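Local atomic coordinates of putative uncharacterized protein (Leishmania major, PDB entry 3M3I), a protein that is of unknown function but belongs to the DUF985 family of the cupin superfamily and is built largely from antiparallel beta strands. Residues L75-S80 with E188-A193; L94-K99 with G152-G157. All coordinates share one frame; numbering follows the deposited sequence.

Contact 1 (L75-S80 with E188-A193); sequences LHRLCS and EIFTQA
Phe-190 sets one rim carbon of its ring over the centre of the Arg-77 guanidinium, with Phe-190 CZ 3.6 Å from Arg-77 CZ. The two planes stand 81° apart, so the ring offers its edge, not its pi face, to the flat cation. Further along the same rim, Phe-190 CE1 lies 3.5 Å from Arg-77 CB, and the backbone from Leu-75 C to His-76 N also borders the ring near its plane. The Arg-77 chain bends at chi3 (-81°), keeping NE close to the ring instead of letting the side chain run straight on.

This close fit gives way to a looser, partly exposed flank. There Glu-188 runs beside Arg-77, both pointing the same way from one face of the sheet, and a salt bridge joins Arg-77 NH1 to Glu-188 OE1 at 2.9 Å. As a hydrogen bond it is weak: the angle at the hydrogen is only 117°, and carboxylate and guanidinium are almost perpendicular. On the other face, exposed Ile-189 brings CD1 towards the other strand, 3.7 Å from His-76 CB. The His-76 imidazole heads elsewhere, with ND1 bonded to His-74 O.

The backbones hold the short antiparallel pairing. Arg-77 and Glu-188 form a hydrogen-bonded pair, from Arg-77 N to Glu-188 O (2.9 Å) and from Glu-188 N to Arg-77 O (3.2 Å), and Phe-190 N adds a longer bond to Leu-75 O, 3.3 Å, just past the strand.

Within this chain, strand 188-189 is an outermost strand of its sheet, an edge pairing consistent with the antiparallel sheets of the cupin fold, and strand 76-77 lies between it and strand 155-159, whose Ile-155 touches Leu-75, Arg-77 and Phe-190. Helix 192-198 meets both Leu-75 and Phe-190 through Leu-195, while helix 203-209 reaches Leu-75 through Met-209.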
# COMPACT_ATOMS: atom_id res chain seq x y z
N LEU A 75 -7.41 -13.18 15.42
CA LEU A 75 -7.78 -11.89 16.00
C LEU A 75 -6.65 -11.24 16.82
O LEU A 75 -6.15 -11.80 17.79
CB LEU A 75 -9.06 -12.02 16.84
CG LEU A 75 -10.33 -12.43 16.06
CD1 LEU A 75 -11.58 -12.34 16.92
CD2 LEU A 75 -10.52 -11.58 14.82
N HIS A 76 -6.24 -10.06 16.38
CA HIS A 76 -5.20 -9.29 17.05
C HIS A 76 -5.54 -7.79 17.01
O HIS A 76 -6.52 -7.38 16.38
CB HIS A 76 -3.85 -9.54 16.39
CG HIS A 76 -3.80 -9.11 14.96
ND1 HIS A 76 -4.40 -9.82 13.94
CD2 HIS A 76 -3.22 -8.03 14.37
CE1 HIS A 76 -4.20 -9.20 12.80
NE2 HIS A 76 -3.49 -8.11 13.03
N ARG A 77 -4.75 -6.99 17.69
CA ARG A 77 -5.02 -5.57 17.75
C ARG A 77 -3.72 -4.76 17.66
O ARG A 77 -2.69 -5.17 18.19
CB ARG A 77 -5.81 -5.24 19.01
CG ARG A 77 -6.14 -3.77 19.20
CD ARG A 77 -6.24 -3.43 20.66
NE ARG A 77 -7.53 -3.79 21.22
CZ ARG A 77 -7.74 -4.19 22.47
NH1 ARG A 77 -6.73 -4.33 23.33
NH2 ARG A 77 -8.97 -4.46 22.86
N LEU A 78 -3.80 -3.62 16.97
CA LEU A 78 -2.68 -2.71 16.81
C LEU A 78 -3.09 -1.42 17.50
O LEU A 78 -4.16 -1.34 18.08
CB LEU A 78 -2.38 -2.47 15.33
CG LEU A 78 -1.92 -3.68 14.51
CD1 LEU A 78 -2.00 -3.43 13.02
CD2 LEU A 78 -0.49 -4.09 14.88
N CYS A 79 -2.24 -0.41 17.46
CA CYS A 79 -2.63 0.91 17.94
C CYS A 79 -2.55 1.98 16.85
O CYS A 79 -2.93 3.11 17.07
CB CYS A 79 -1.82 1.30 19.18
SG CYS A 79 -0.39 2.28 18.84
N SER A 80 -2.07 1.61 15.66
CA SER A 80 -2.10 2.48 14.49
C SER A 80 -2.91 1.82 13.38
O SER A 80 -3.16 0.62 13.42
CB SER A 80 -0.67 2.75 14.02
OG SER A 80 0.11 3.26 15.07
N GLU A 188 -0.97 -7.00 20.14
CA GLU A 188 -1.72 -7.76 21.12
C GLU A 188 -2.45 -8.89 20.41
O GLU A 188 -3.13 -8.65 19.44
CB GLU A 188 -2.72 -6.86 21.88
CG GLU A 188 -3.61 -7.62 22.88
CD GLU A 188 -4.16 -6.76 24.01
OE1 GLU A 188 -4.15 -5.51 23.87
OE2 GLU A 188 -4.63 -7.33 25.03
N ILE A 189 -2.28 -10.11 20.89
CA ILE A 189 -2.96 -11.26 20.30
C ILE A 189 -3.98 -11.75 21.31
O ILE A 189 -3.78 -11.62 22.51
CB ILE A 189 -1.95 -12.37 19.88
CG1 ILE A 189 -2.62 -13.43 19.01
CG2 ILE A 189 -1.34 -13.06 21.11
CD1 ILE A 189 -2.98 -12.94 17.62
N PHE A 190 -5.09 -12.29 20.83
CA PHE A 190 -6.20 -12.66 21.68
C PHE A 190 -6.43 -14.17 21.61
O PHE A 190 -5.88 -14.84 20.74
CB PHE A 190 -7.47 -11.89 21.27
CG PHE A 190 -7.32 -10.37 21.36
CD1 PHE A 190 -6.99 -9.63 20.24
CD2 PHE A 190 -7.51 -9.71 22.56
CE1 PHE A 190 -6.85 -8.26 20.32
CE2 PHE A 190 -7.37 -8.34 22.65
CZ PHE A 190 -7.05 -7.61 21.53
N THR A 191 -7.20 -14.68 22.58
CA THR A 191 -7.72 -16.06 22.59
C THR A 191 -9.24 -16.03 22.79
O THR A 191 -9.79 -15.02 23.26
CB THR A 191 -7.12 -16.90 23.73
OG1 THR A 191 -7.49 -16.35 25.00
CG2 THR A 191 -5.61 -16.97 23.61
N GLN A 192 -9.92 -17.11 22.44
CA GLN A 192 -11.39 -17.13 22.52
C GLN A 192 -11.96 -16.92 23.93
O GLN A 192 -12.90 -16.15 24.11
CB GLN A 192 -11.93 -18.43 21.96
CG GLN A 192 -11.88 -18.54 20.44
CD GLN A 192 -12.17 -19.93 19.98
OE1 GLN A 192 -12.82 -20.71 20.69
NE2 GLN A 192 -11.69 -20.28 18.80
N ALA A 193 -11.42 -17.63 24.93
CA ALA A 193 -11.95 -17.58 26.30
C ALA A 193 -11.75 -16.22 26.93
O ALA A 193 -12.46 -15.85 27.87
CB ALA A 193 -11.29 -18.65 27.18

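Contact 2 (L94-K99 with G152-G157)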
# COMPACT_ATOMS: atom_id res chain seq x y z
N LEU A 94 -11.41 -9.82 5.40
CA LEU A 94 -10.98 -9.16 6.60
C LEU A 94 -12.16 -9.17 7.56
O LEU A 94 -13.28 -8.81 7.17
CB LEU A 94 -10.56 -7.72 6.32
CG LEU A 94 -9.13 -7.45 5.89
CD1 LEU A 94 -9.00 -6.03 5.35
CD2 LEU A 94 -8.22 -7.65 7.09
N HIS A 95 -11.90 -9.56 8.80
CA HIS A 95 -12.91 -9.62 9.84
C HIS A 95 -12.57 -8.53 10.83
O HIS A 95 -11.67 -8.71 11.64
CB HIS A 95 -12.88 -10.99 10.53
CG HIS A 95 -13.10 -12.15 9.60
ND1 HIS A 95 -14.18 -13.00 9.71
CD2 HIS A 95 -12.38 -12.59 8.54
CE1 HIS A 95 -14.11 -13.92 8.77
NE2 HIS A 95 -13.03 -13.68 8.04
N VAL A 96 -13.28 -7.41 10.78
CA VAL A 96 -12.90 -6.22 11.55
C VAL A 96 -13.95 -5.88 12.61
O VAL A 96 -15.08 -5.54 12.28
CB VAL A 96 -12.73 -5.00 10.61
CG1 VAL A 96 -12.28 -3.77 11.38
CG2 VAL A 96 -11.74 -5.30 9.49
N ILE A 97 -13.59 -5.97 13.89
CA ILE A 97 -14.45 -5.46 14.95
C ILE A 97 -13.90 -4.09 15.34
O ILE A 97 -12.79 -3.99 15.83
CB ILE A 97 -14.49 -6.38 16.19
CG1 ILE A 97 -14.76 -7.84 15.81
CG2 ILE A 97 -15.56 -5.87 17.16
CD1 ILE A 97 -14.30 -8.85 16.85
N LEU A 98 -14.66 -3.03 15.09
CA LEU A 98 -14.18 -1.67 15.32
C LEU A 98 -14.36 -1.31 16.78
O LEU A 98 -15.34 -1.73 17.37
CB LEU A 98 -14.96 -0.67 14.47
CG LEU A 98 -15.04 -0.90 12.96
CD1 LEU A 98 -16.09 0.05 12.37
CD2 LEU A 98 -13.69 -0.70 12.28
N LYS A 99 -13.44 -0.54 17.34
CA LYS A 99 -13.58 -0.00 18.69
C LYS A 99 -14.72 1.01 18.76
O LYS A 99 -15.49 1.02 19.70
CB LYS A 99 -12.28 0.67 19.14
CG LYS A 99 -12.19 0.96 20.61
CD LYS A 99 -10.78 1.40 20.96
CE LYS A 99 -10.54 1.48 22.46
NZ LYS A 99 -9.08 1.65 22.78
N GLY A 152 -6.77 1.80 13.68
CA GLY A 152 -6.11 1.50 14.94
C GLY A 152 -7.13 1.30 16.04
O GLY A 152 -8.08 2.05 16.17
N GLY A 153 -6.92 0.27 16.84
CA GLY A 153 -7.79 -0.04 17.96
C GLY A 153 -8.80 -1.11 17.61
O GLY A 153 -9.48 -1.61 18.48
N ALA A 154 -8.90 -1.46 16.33
CA ALA A 154 -9.79 -2.53 15.91
C ALA A 154 -9.23 -3.90 16.30
O ALA A 154 -8.03 -4.13 16.21
CB ALA A 154 -10.05 -2.47 14.40
N ILE A 155 -10.11 -4.79 16.76
CA ILE A 155 -9.80 -6.21 16.88
C ILE A 155 -10.13 -6.84 15.53
O ILE A 155 -11.29 -6.82 15.10
CB ILE A 155 -10.63 -6.87 17.99
CG1 ILE A 155 -10.27 -6.28 19.37
CG2 ILE A 155 -10.41 -8.39 18.02
CD1 ILE A 155 -11.31 -6.51 20.41
N PHE A 156 -9.13 -7.38 14.84
CA PHE A 156 -9.30 -7.86 13.47
C PHE A 156 -8.43 -9.06 13.07
O PHE A 156 -7.41 -9.35 13.69
CB PHE A 156 -9.03 -6.71 12.50
CG PHE A 156 -7.60 -6.29 12.42
CD1 PHE A 156 -6.99 -5.67 13.48
CD2 PHE A 156 -6.87 -6.46 11.26
CE1 PHE A 156 -5.68 -5.26 13.41
CE2 PHE A 156 -5.57 -6.04 11.19
CZ PHE A 156 -4.98 -5.44 12.25
N GLY A 157 -8.85 -9.75 12.01
CA GLY A 157 -8.12 -10.92 11.51
C GLY A 157 -8.41 -11.13 10.05
O GLY A 157 -9.18 -10.36 9.49
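His-95 O takes two approaches from the strand opposite: Gly-157 N donates a hydrogen bond to it at 3.0 Å, and Phe-156 CA makes a CA-H...O contact at 3.1 Å. Gly-157 returns the bond through its own carbonyl, with His-95 N to Gly-157 O at 2.9 Å and a practically straight N-H...O angle of 179°. Two residues on, Ile-97 and Ile-155 form the next hydrogen-bonded pair. Its shorter member runs from Ile-97 N to Ile-155 O at 2.7 Å, while the reverse bond, Ile-155 N to Ile-97 O, is more bent at its hydrogen (130°).

Strands 94-98 and 155-157 run almost exactly antiparallel. Strand 155-159 is the central strand, and 92-98 its neighbour, in an antiparallel sheet of five strands, consistent with the two-sheet beta-barrel of cupins. Strand 130-136 flanks 92-98 on its other edge.

Side chains sort by face. Ile-97 and Ile-155 share one, where Ile-97 CD1 comes 4.1 Å from Ile-155 CG2 as the two side chains cross obliquely. Val-96 and Phe-156 share the other. Val-96 CG1, anti to the backbone N (chi1 -177°), meets Ala-154 CB at 4.0 Å, whereas Phe-156 meets Val-96 through CB and sends its ring on towards Glu-82 and Trp-84 of strand 81-87. The imidazole of His-95 finds its main polar partner in Ser-159 OG, through NE2.

Beyond the strand, the exposed Lys-99 lays its CB 3.7 Å from Gly-153 O, a carbonyl whose hydrogen bond comes from Tyr-128 OH.

Contacts 1 and 2 are two seams of one sheet, joined where strands 76-77 and 155-159 run side by side: His-76 N lies 3.0 Å from Phe-156 O, a probable hydrogen bond, and Leu-78 CD1 packs on Phe-156 CZ. Contact 2 is the inner seam, buried and held by regular backbone bonds with mostly apolar side chains around them. Contact 1, whose centre lies about 9 Å from that of contact 2, involves the sheet's outermost strand 188-189 within this chain and is only partly buried; there the pairing is shorter, and a salt bridge and an aromatic edge against a guanidinium add to it. Ile-155 is shared by the two contacts.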